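Local coordinates for protein 4-aminobutyrate transaminase (Acinetobacter baumannii, PDB 6WOP) that probably catalyses the transfer of the amino group from 4-aminobutyrate to 2-oxoglutarate, using pyridoxal 5'-phosphate as cofactor, at residues A165-P173 against S187-I196; L321-L332 against F393-A401. All coordinates share one frame; numbering follows the deposited sequence.

Interaction 1 (A165-P173 against S187-I196)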
loop_
_atom_site.group_PDB
_atom_site.type_symbol
_atom_site.label_atom_id
_atom_site.label_comp_id
_atom_site.label_asym_id
_atom_site.label_seq_id
_atom_site.Cartn_x
_atom_site.Cartn_y
_atom_site.Cartn_z
ATOM N N ALA A 165 1.850 -1.897 2.969
ATOM C CA ALA A 165 1.918 -3.179 2.293
ATOM C C ALA A 165 3.253 -3.877 2.533
ATOM O O ALA A 165 4.271 -3.231 2.803
ATOM C CB ALA A 165 1.742 -2.974 0.788
ATOM N N GLY A 166 3.252 -5.208 2.322
ATOM C CA GLY A 166 4.483 -6.001 2.324
ATOM C C GLY A 166 4.982 -6.405 3.706
ATOM O O GLY A 166 6.159 -6.743 3.865
ATOM N N VAL A 167 4.126 -6.355 4.723
ATOM C CA VAL A 167 4.483 -6.815 6.070
ATOM C C VAL A 167 3.593 -7.987 6.435
ATOM O O VAL A 167 2.360 -7.863 6.369
ATOM C CB VAL A 167 4.300 -5.681 7.087
ATOM C CG1 VAL A 167 4.666 -6.153 8.564
ATOM C CG2 VAL A 167 5.169 -4.497 6.632
ATOM N N PHE A 168 4.194 -9.110 6.881
ATOM C CA PHE A 168 3.382 -10.280 7.196
ATOM C C PHE A 168 3.854 -10.898 8.499
ATOM O O PHE A 168 5.035 -10.832 8.815
ATOM C CB PHE A 168 3.468 -11.318 5.998
ATOM C CG PHE A 168 2.910 -10.722 4.720
ATOM C CD1 PHE A 168 1.518 -10.571 4.564
ATOM C CD2 PHE A 168 3.762 -10.255 3.732
ATOM C CE1 PHE A 168 0.999 -9.941 3.376
ATOM C CE2 PHE A 168 3.265 -9.646 2.588
ATOM C CZ PHE A 168 1.887 -9.495 2.417
ATOM N N HIS A 169 2.950 -11.587 9.209
ATOM C CA HIS A 169 3.297 -12.194 10.499
ATOM C C HIS A 169 3.314 -13.712 10.459
ATOM O O HIS A 169 2.298 -14.357 10.116
ATOM C CB HIS A 169 2.309 -11.730 11.555
ATOM C CG HIS A 169 2.399 -10.258 11.816
ATOM N ND1 HIS A 169 1.652 -9.339 11.110
ATOM C CD2 HIS A 169 3.181 -9.543 12.668
ATOM C CE1 HIS A 169 1.950 -8.110 11.525
ATOM N NE2 HIS A 169 2.882 -8.206 12.465
ATOM N N ALA A 170 4.430 -14.289 10.903
ATOM C CA ALA A 170 4.525 -15.735 11.136
ATOM C C ALA A 170 4.292 -16.061 12.621
ATOM O O ALA A 170 4.164 -15.150 13.456
ATOM C CB ALA A 170 5.898 -16.238 10.667
ATOM N N ARG A 171 4.295 -17.353 12.940
ATOM C CA ARG A 171 4.155 -17.794 14.303
ATOM C C ARG A 171 5.504 -17.905 14.986
ATOM O O ARG A 171 6.355 -18.600 14.522
ATOM C CB ARG A 171 3.546 -19.201 14.406
ATOM C CG ARG A 171 2.448 -19.522 13.455
ATOM C CD ARG A 171 1.186 -18.804 13.767
ATOM N NE ARG A 171 1.154 -17.357 13.586
ATOM C CZ ARG A 171 0.998 -16.699 12.445
ATOM N NH1 ARG A 171 0.923 -17.325 11.281
ATOM N NH2 ARG A 171 0.983 -15.408 12.473
ATOM N N TYR A 172 5.665 -17.207 16.086
ATOM C CA TYR A 172 6.846 -17.371 16.907
ATOM C C TYR A 172 6.822 -18.731 17.606
ATOM O O TYR A 172 5.769 -19.160 18.097
ATOM C CB TYR A 172 6.869 -16.250 17.945
ATOM C CG TYR A 172 8.218 -15.971 18.570
ATOM C CD1 TYR A 172 9.079 -15.077 17.996
ATOM C CD2 TYR A 172 8.623 -16.631 19.756
ATOM C CE1 TYR A 172 10.262 -14.772 18.577
ATOM C CE2 TYR A 172 9.831 -16.338 20.322
ATOM C CZ TYR A 172 10.638 -15.401 19.738
ATOM O OH TYR A 172 11.847 -15.070 20.347
ATOM N N PRO A 173 7.976 -19.402 17.729
ATOM C CA PRO A 173 8.032 -20.725 18.364
ATOM C C PRO A 173 7.863 -20.614 19.871
ATOM O O PRO A 173 8.629 -19.895 20.549
ATOM C CB PRO A 173 9.438 -21.231 17.987
ATOM C CG PRO A 173 10.237 -19.971 17.740
ATOM C CD PRO A 173 9.257 -19.043 17.087
ATOM N N SER A 187 5.262 -21.845 9.163
ATOM C CA SER A 187 4.456 -20.628 8.941
ATOM C C SER A 187 5.218 -19.574 8.144
ATOM O O SER A 187 4.621 -18.864 7.332
ATOM C CB SER A 187 3.982 -20.057 10.274
ATOM O OG SER A 187 5.047 -19.345 10.892
ATOM N N VAL A 188 6.550 -19.485 8.311
ATOM C CA VAL A 188 7.357 -18.623 7.427
ATOM C C VAL A 188 7.275 -19.102 5.968
ATOM O O VAL A 188 7.054 -18.334 5.009
ATOM C CB VAL A 188 8.803 -18.593 7.947
ATOM C CG1 VAL A 188 9.663 -17.741 7.026
ATOM C CG2 VAL A 188 8.788 -18.003 9.413
ATOM N N GLU A 189 7.424 -20.396 5.771
ATOM C CA GLU A 189 7.366 -20.897 4.410
ATOM C C GLU A 189 5.973 -20.687 3.798
ATOM O O GLU A 189 5.848 -20.520 2.576
ATOM C CB GLU A 189 7.784 -22.381 4.403
ATOM C CG GLU A 189 9.244 -22.548 4.901
ATOM C CD GLU A 189 9.656 -23.980 5.133
ATOM O OE1 GLU A 189 8.777 -24.834 5.488
ATOM O OE2 GLU A 189 10.878 -24.250 4.951
ATOM N N ASP A 190 4.910 -20.768 4.603
ATOM C CA ASP A 190 3.581 -20.487 4.048
ATOM C C ASP A 190 3.492 -19.030 3.589
ATOM O O ASP A 190 2.782 -18.714 2.637
ATOM C CB ASP A 190 2.493 -20.766 5.104
ATOM C CG ASP A 190 2.315 -22.261 5.420
ATOM O OD1 ASP A 190 2.857 -23.155 4.674
ATOM O OD2 ASP A 190 1.610 -22.552 6.433
ATOM N N ILE A 191 4.156 -18.110 4.300
ATOM C CA ILE A 191 4.178 -16.719 3.834
ATOM C C ILE A 191 4.814 -16.647 2.443
ATOM O O ILE A 191 4.300 -15.970 1.538
ATOM C CB ILE A 191 4.931 -15.838 4.862
ATOM C CG1 ILE A 191 4.032 -15.657 6.121
ATOM C CG2 ILE A 191 5.260 -14.421 4.266
ATOM C CD1 ILE A 191 4.774 -14.969 7.284
ATOM N N PHE A 192 5.953 -17.334 2.250
ATOM C CA PHE A 192 6.558 -17.363 0.908
ATOM C C PHE A 192 5.593 -17.951 -0.100
ATOM O O PHE A 192 5.576 -17.556 -1.287
ATOM C CB PHE A 192 7.819 -18.224 0.893
ATOM C CG PHE A 192 8.933 -17.712 1.753
ATOM C CD1 PHE A 192 9.111 -16.382 1.952
ATOM C CD2 PHE A 192 9.831 -18.605 2.312
ATOM C CE1 PHE A 192 10.188 -15.899 2.719
ATOM C CE2 PHE A 192 10.904 -18.139 3.090
ATOM C CZ PHE A 192 11.074 -16.785 3.281
ATOM N N SER A 193 4.868 -19.008 0.316
ATOM C CA SER A 193 4.023 -19.711 -0.634
ATOM C C SER A 193 2.777 -18.922 -0.991
ATOM O O SER A 193 2.196 -19.174 -2.037
ATOM C CB SER A 193 3.557 -21.073 -0.083
ATOM O OG SER A 193 4.643 -21.937 0.126
ATOM N N GLU A 194 2.300 -18.069 -0.097
ATOM C CA GLU A 194 0.970 -17.472 -0.194
ATOM C C GLU A 194 0.965 -15.966 -0.349
ATOM O O GLU A 194 0.041 -15.445 -1.000
ATOM C CB GLU A 194 0.133 -17.820 1.060
ATOM C CG GLU A 194 -0.031 -19.381 1.190
ATOM C CD GLU A 194 -0.578 -19.820 2.551
ATOM O OE1 GLU A 194 -0.878 -18.955 3.407
ATOM O OE2 GLU A 194 -0.684 -21.032 2.755
ATOM N N ASP A 195 1.881 -15.258 0.326
ATOM C CA ASP A 195 1.830 -13.808 0.482
ATOM C C ASP A 195 2.861 -13.080 -0.364
ATOM O O ASP A 195 2.568 -12.026 -0.978
ATOM C CB ASP A 195 2.059 -13.423 1.964
ATOM C CG ASP A 195 0.878 -13.772 2.850
ATOM O OD1 ASP A 195 -0.203 -13.161 2.661
ATOM O OD2 ASP A 195 1.022 -14.672 3.708
ATOM N N ILE A 196 4.099 -13.564 -0.337
ATOM C CA ILE A 196 5.195 -12.770 -0.896
ATOM C C ILE A 196 6.349 -13.700 -1.257
ATOM O O ILE A 196 6.790 -14.517 -0.432
ATOM C CB ILE A 196 5.678 -11.663 0.070
ATOM C CG1 ILE A 196 6.756 -10.835 -0.647
ATOM C CG2 ILE A 196 6.163 -12.255 1.498
ATOM C CD1 ILE A 196 7.198 -9.539 0.118
#
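Phe168 and Ala170 look out from strand 167-170 onto Ser187, Ile191 and the residues that follow helix 187-194, which runs back along the strand at 145° with the two axes 8.0 Å apart. The strand lies at the edge of the seven-stranded mixed sheet of the large domain of a fold type I aminotransferase, next to strand 131-135, and the helix packs on one face of the sheet there, reaching on to strands 131-135 and 201-206. At the far end of the helix, Asp195 lies flat over one face of the Phe168 ring. Its CB stands 3.7 Å from the centroid of the Phe168 ring in a CH-pi contact, and its carboxylate is turned only 22° from the ring plane. Ile196 reaches the same ring obliquely, with its CG2 3.8 Å from Phe168 CD2. One turn earlier, the two methyls of Ile191 both take part: CG2 meets Phe168 CB, and CD1 reaches on to Ala170, 3.8 Å from Ala170 CB. Val188 CG2 touches the same methyl, 3.6 Å from Ala170 CB. The polar link is made by Ser187, whose OG is held between its own backbone N and carbonyl carbon (chi1 78°). There Ser187 OG accepts a nearly straight hydrogen bond, 3.0 Å from Arg171 N, and it is also bonded to the carbonyl of Ala184. Across the subunit boundary, Asp195 OD1 pairs with His169 ND1 of the second subunit, and Arg171 NH2 forms a salt bridge with Glu194 OE1 of the second subunit. The bent Arg171 chain folds back over its own strand, where Arg171 NH2 donates to His169 O at 2.9 Å from above the carbonyl plane.

Interaction 2 (L321-L332 against F393-A401)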
loop_
_atom_site.group_PDB
_atom_site.type_symbol
_atom_site.label_atom_id
_atom_site.label_comp_id
_atom_site.label_asym_id
_atom_site.label_seq_id
_atom_site.Cartn_x
_atom_site.Cartn_y
_atom_site.Cartn_z
ATOM N N LEU A 321 27.506 -6.801 35.569
ATOM C CA LEU A 321 26.058 -6.864 35.589
ATOM C C LEU A 321 25.477 -8.002 34.745
ATOM O O LEU A 321 24.347 -8.415 35.034
ATOM C CB LEU A 321 25.448 -5.532 35.128
ATOM C CG LEU A 321 25.717 -4.360 36.069
ATOM C CD1 LEU A 321 24.939 -3.111 35.584
ATOM C CD2 LEU A 321 25.446 -4.643 37.560
ATOM N N CYS A 322 26.199 -8.531 33.745
ATOM C CA CYS A 322 25.761 -9.796 33.140
ATOM C C CYS A 322 25.696 -10.903 34.194
ATOM O O CYS A 322 24.685 -11.616 34.304
ATOM C CB CYS A 322 26.690 -10.203 31.988
ATOM S SG CYS A 322 26.186 -9.399 30.389
ATOM N N ASP A 323 26.751 -11.038 35.001
ATOM C CA ASP A 323 26.729 -12.042 36.062
ATOM C C ASP A 323 25.612 -11.767 37.072
ATOM O O ASP A 323 24.940 -12.702 37.525
ATOM C CB ASP A 323 28.068 -12.083 36.800
ATOM C CG ASP A 323 29.177 -12.722 36.001
ATOM O OD1 ASP A 323 28.937 -13.528 35.083
ATOM O OD2 ASP A 323 30.322 -12.383 36.317
ATOM N N ARG A 324 25.427 -10.501 37.472
ATOM C CA ARG A 324 24.333 -10.181 38.385
ATOM C C ARG A 324 22.980 -10.550 37.786
ATOM O O ARG A 324 22.085 -11.020 38.511
ATOM C CB ARG A 324 24.354 -8.713 38.783
ATOM C CG ARG A 324 25.390 -8.435 39.850
ATOM C CD ARG A 324 24.937 -7.459 40.925
ATOM N NE ARG A 324 24.167 -8.097 41.994
ATOM C CZ ARG A 324 23.025 -7.601 42.493
ATOM N NH1 ARG A 324 22.500 -6.433 41.987
ATOM N NH2 ARG A 324 22.386 -8.315 43.457
ATOM N N ALA A 325 22.806 -10.324 36.470
ATOM C CA ALA A 325 21.549 -10.707 35.810
ATOM C C ALA A 325 21.294 -12.198 35.976
ATOM O O ALA A 325 20.156 -12.627 36.246
ATOM C CB ALA A 325 21.594 -10.348 34.324
ATOM N N ASN A 326 22.333 -13.016 35.796
ATOM C CA ASN A 326 22.115 -14.454 35.959
ATOM C C ASN A 326 21.796 -14.814 37.406
ATOM O O ASN A 326 20.909 -15.647 37.664
ATOM C CB ASN A 326 23.329 -15.225 35.456
ATOM C CG ASN A 326 23.415 -15.181 33.944
ATOM O OD1 ASN A 326 22.387 -15.160 33.276
ATOM N ND2 ASN A 326 24.629 -15.147 33.401
ATOM N N GLU A 327 22.513 -14.210 38.360
ATOM C CA GLU A 327 22.295 -14.487 39.788
ATOM C C GLU A 327 20.922 -14.037 40.262
ATOM O O GLU A 327 20.235 -14.778 40.976
ATOM C CB GLU A 327 23.367 -13.801 40.660
ATOM C CG GLU A 327 24.723 -14.362 40.468
ATOM C CD GLU A 327 25.865 -13.413 40.879
ATOM O OE1 GLU A 327 25.638 -12.323 41.516
ATOM O OE2 GLU A 327 27.008 -13.788 40.513
ATOM N N LEU A 328 20.545 -12.796 39.963
ATOM C CA LEU A 328 19.212 -12.343 40.339
ATOM C C LEU A 328 18.130 -13.177 39.629
ATOM O O LEU A 328 17.117 -13.542 40.231
ATOM C CB LEU A 328 19.056 -10.855 40.009
ATOM C CG LEU A 328 19.861 -9.800 40.788
ATOM C CD1 LEU A 328 19.845 -8.501 40.017
ATOM C CD2 LEU A 328 19.276 -9.558 42.140
ATOM N N GLY A 329 18.285 -13.429 38.325
ATOM C CA GLY A 329 17.268 -14.226 37.660
ATOM C C GLY A 329 17.121 -15.601 38.278
ATOM O O GLY A 329 16.008 -16.114 38.426
ATOM N N ALA A 330 18.241 -16.237 38.616
ATOM C CA ALA A 330 18.153 -17.553 39.212
ATOM C C ALA A 330 17.344 -17.499 40.508
ATOM O O ALA A 330 16.519 -18.391 40.774
ATOM C CB ALA A 330 19.557 -18.123 39.452
ATOM N N GLU A 331 17.564 -16.452 41.326
ATOM C CA GLU A 331 16.900 -16.325 42.615
ATOM C C GLU A 331 15.421 -16.028 42.442
ATOM O O GLU A 331 14.569 -16.585 43.170
ATOM C CB GLU A 331 17.570 -15.232 43.455
ATOM C CG GLU A 331 16.932 -15.118 44.824
ATOM C CD GLU A 331 17.638 -14.168 45.778
ATOM O OE1 GLU A 331 17.146 -14.058 46.923
ATOM O OE2 GLU A 331 18.661 -13.567 45.402
ATOM N N LEU A 332 15.094 -15.144 41.483
ATOM C CA LEU A 332 13.692 -14.937 41.162
ATOM C C LEU A 332 13.033 -16.215 40.629
ATOM O O LEU A 332 11.871 -16.492 40.959
ATOM C CB LEU A 332 13.542 -13.786 40.163
ATOM C CG LEU A 332 12.176 -13.642 39.454
ATOM C CD1 LEU A 332 11.044 -13.478 40.422
ATOM C CD2 LEU A 332 12.188 -12.419 38.508
ATOM N N PHE A 393 9.471 -9.266 34.735
ATOM C CA PHE A 393 10.340 -8.654 35.751
ATOM C C PHE A 393 11.499 -7.937 35.082
ATOM O O PHE A 393 12.297 -8.562 34.366
ATOM C CB PHE A 393 10.836 -9.729 36.723
ATOM C CG PHE A 393 9.722 -10.393 37.444
ATOM C CD1 PHE A 393 9.220 -9.822 38.613
ATOM C CD2 PHE A 393 9.122 -11.537 36.920
ATOM C CE1 PHE A 393 8.129 -10.385 39.282
ATOM C CE2 PHE A 393 8.020 -12.107 37.566
ATOM C CZ PHE A 393 7.530 -11.514 38.759
ATOM N N LEU A 394 11.589 -6.621 35.315
ATOM C CA LEU A 394 12.572 -5.738 34.695
ATOM C C LEU A 394 13.284 -4.850 35.707
ATOM O O LEU A 394 13.628 -3.674 35.401
ATOM C CB LEU A 394 11.877 -4.873 33.652
ATOM C CG LEU A 394 11.479 -5.737 32.462
ATOM C CD1 LEU A 394 10.455 -4.927 31.537
ATOM C CD2 LEU A 394 12.735 -6.131 31.710
ATOM N N TYR A 395 13.496 -5.376 36.943
ATOM C CA TYR A 395 14.211 -4.651 37.989
ATOM C C TYR A 395 15.573 -4.228 37.481
ATOM O O TYR A 395 16.170 -4.966 36.691
ATOM C CB TYR A 395 14.396 -5.575 39.181
ATOM C CG TYR A 395 14.850 -6.991 38.752
ATOM C CD1 TYR A 395 16.195 -7.304 38.572
ATOM C CD2 TYR A 395 13.920 -8.005 38.556
ATOM C CE1 TYR A 395 16.593 -8.634 38.177
ATOM C CE2 TYR A 395 14.278 -9.277 38.174
ATOM C CZ TYR A 395 15.604 -9.596 38.008
ATOM O OH TYR A 395 15.902 -10.869 37.637
ATOM N N PRO A 396 16.130 -3.096 37.943
ATOM C CA PRO A 396 17.524 -2.775 37.621
ATOM C C PRO A 396 18.445 -3.901 38.015
ATOM O O PRO A 396 18.245 -4.522 39.063
ATOM C CB PRO A 396 17.795 -1.505 38.484
ATOM C CG PRO A 396 16.435 -0.779 38.436
ATOM C CD PRO A 396 15.425 -1.965 38.576
ATOM N N LEU A 397 19.470 -4.175 37.167
ATOM C CA LEU A 397 20.453 -5.220 37.481
ATOM C C LEU A 397 21.361 -4.808 38.643
ATOM O O LEU A 397 22.073 -5.670 39.220
ATOM C CB LEU A 397 21.324 -5.487 36.270
ATOM C CG LEU A 397 20.559 -5.931 35.010
ATOM C CD1 LEU A 397 21.538 -6.268 33.846
ATOM C CD2 LEU A 397 19.699 -7.164 35.362
ATOM N N THR A 398 21.301 -3.545 38.992
ATOM C CA THR A 398 22.033 -2.962 40.123
ATOM C C THR A 398 21.230 -3.009 41.440
ATOM O O THR A 398 21.693 -2.458 42.456
ATOM C CB THR A 398 22.363 -1.505 39.777
ATOM O OG1 THR A 398 21.149 -0.821 39.406
ATOM C CG2 THR A 398 23.341 -1.396 38.585
ATOM N N ILE A 399 20.032 -3.590 41.442
ATOM C CA ILE A 399 19.189 -3.544 42.661
ATOM C C ILE A 399 19.941 -4.180 43.844
ATOM O O ILE A 399 20.582 -5.233 43.694
ATOM C CB ILE A 399 17.812 -4.226 42.387
ATOM C CG1 ILE A 399 16.927 -4.071 43.627
ATOM C CG2 ILE A 399 17.960 -5.728 42.055
ATOM C CD1 ILE A 399 15.479 -4.476 43.356
ATOM N N PRO A 400 19.970 -3.569 45.027
ATOM C CA PRO A 400 20.643 -4.215 46.160
ATOM C C PRO A 400 19.992 -5.550 46.453
ATOM O O PRO A 400 18.776 -5.649 46.439
ATOM C CB PRO A 400 20.421 -3.229 47.300
ATOM C CG PRO A 400 20.272 -1.837 46.580
ATOM C CD PRO A 400 19.411 -2.250 45.378
ATOM N N ALA A 401 20.801 -6.558 46.798
ATOM C CA ALA A 401 20.273 -7.921 46.973
ATOM C C ALA A 401 19.192 -7.950 48.061
ATOM O O ALA A 401 18.187 -8.663 47.941
ATOM C CB ALA A 401 21.436 -8.866 47.297
#
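Arg324 donates from a single nitrogen to two backbone carbonyls of the loop that follows strand 390-393. The stronger hydrogen bond runs from Arg324 NH1 to Ile399 O, 2.8 Å long with an N-H...O angle of 154°; the second, from Arg324 NH1 to Leu397 O at 2.9 Å, is weak. Bends at chi2 and chi3 bring the guanidinium to the loop, and Leu328 CD1 lies over one of its faces. Next to this grip, Leu397 leans against the helix, its CD2 3.8 Å from Ala325 CB and its CD1 near Leu321 O. Leu321 reaches beyond it, with its CD1 3.8 Å from Thr398 CG2. Leu328 and Tyr395 lie alongside each other, pointing opposite ways, with Leu328 CD1 3.7 Å from Tyr395 CE1. Leu332, with CG anti to its backbone N (chi1 166°), offers both methyls: CD1 sits over the centre of the Phe393 ring, while CD2 approaches Phe393 CG at 3.4 Å and also meets the edge of the Tyr395 ring. In the next shell, the Tyr395 hydroxyl is hydrogen-bonded to Ser355 OG, which also bonds to Ala325 O and so ties ring and helix to one serine. Arg248 makes a cation-pi contact with Tyr395, and Phe404 meets that ring edge-to-face. The carbonyls facing Arg324 are presented by a type I turn from Pro396 to Ile399, closed by Ile399 N to Pro396 O at 3.1 Å. Pro400 then takes the N-cap position of helix 401-416. The contact thus lies in the small C-terminal domain of the fold type I aminotransferase architecture, where helix 321-342 packs against the link from the last strand to the last helix.

How the interactions relate
Followed from the N terminus, the chain first meets interaction 1, where the turn after strand 167-170 and the first part of helix 181-194 make a short loop of 13 residues. Interaction 2 opens only later, at helix 321-342, and closes after 60 residues containing both helix and strand. The two loops are therefore in series, neither enclosing nor crossing the other. The centres of interactions 1 and 2 lie about 36 Å apart, on opposite sides of the centre of the chain. Interaction 1 fastens a helix to the edge of the large sheet beside a second subunit, whereas interaction 2 joins helix 321-342 to the link between strand 390-393 and helix 401-416.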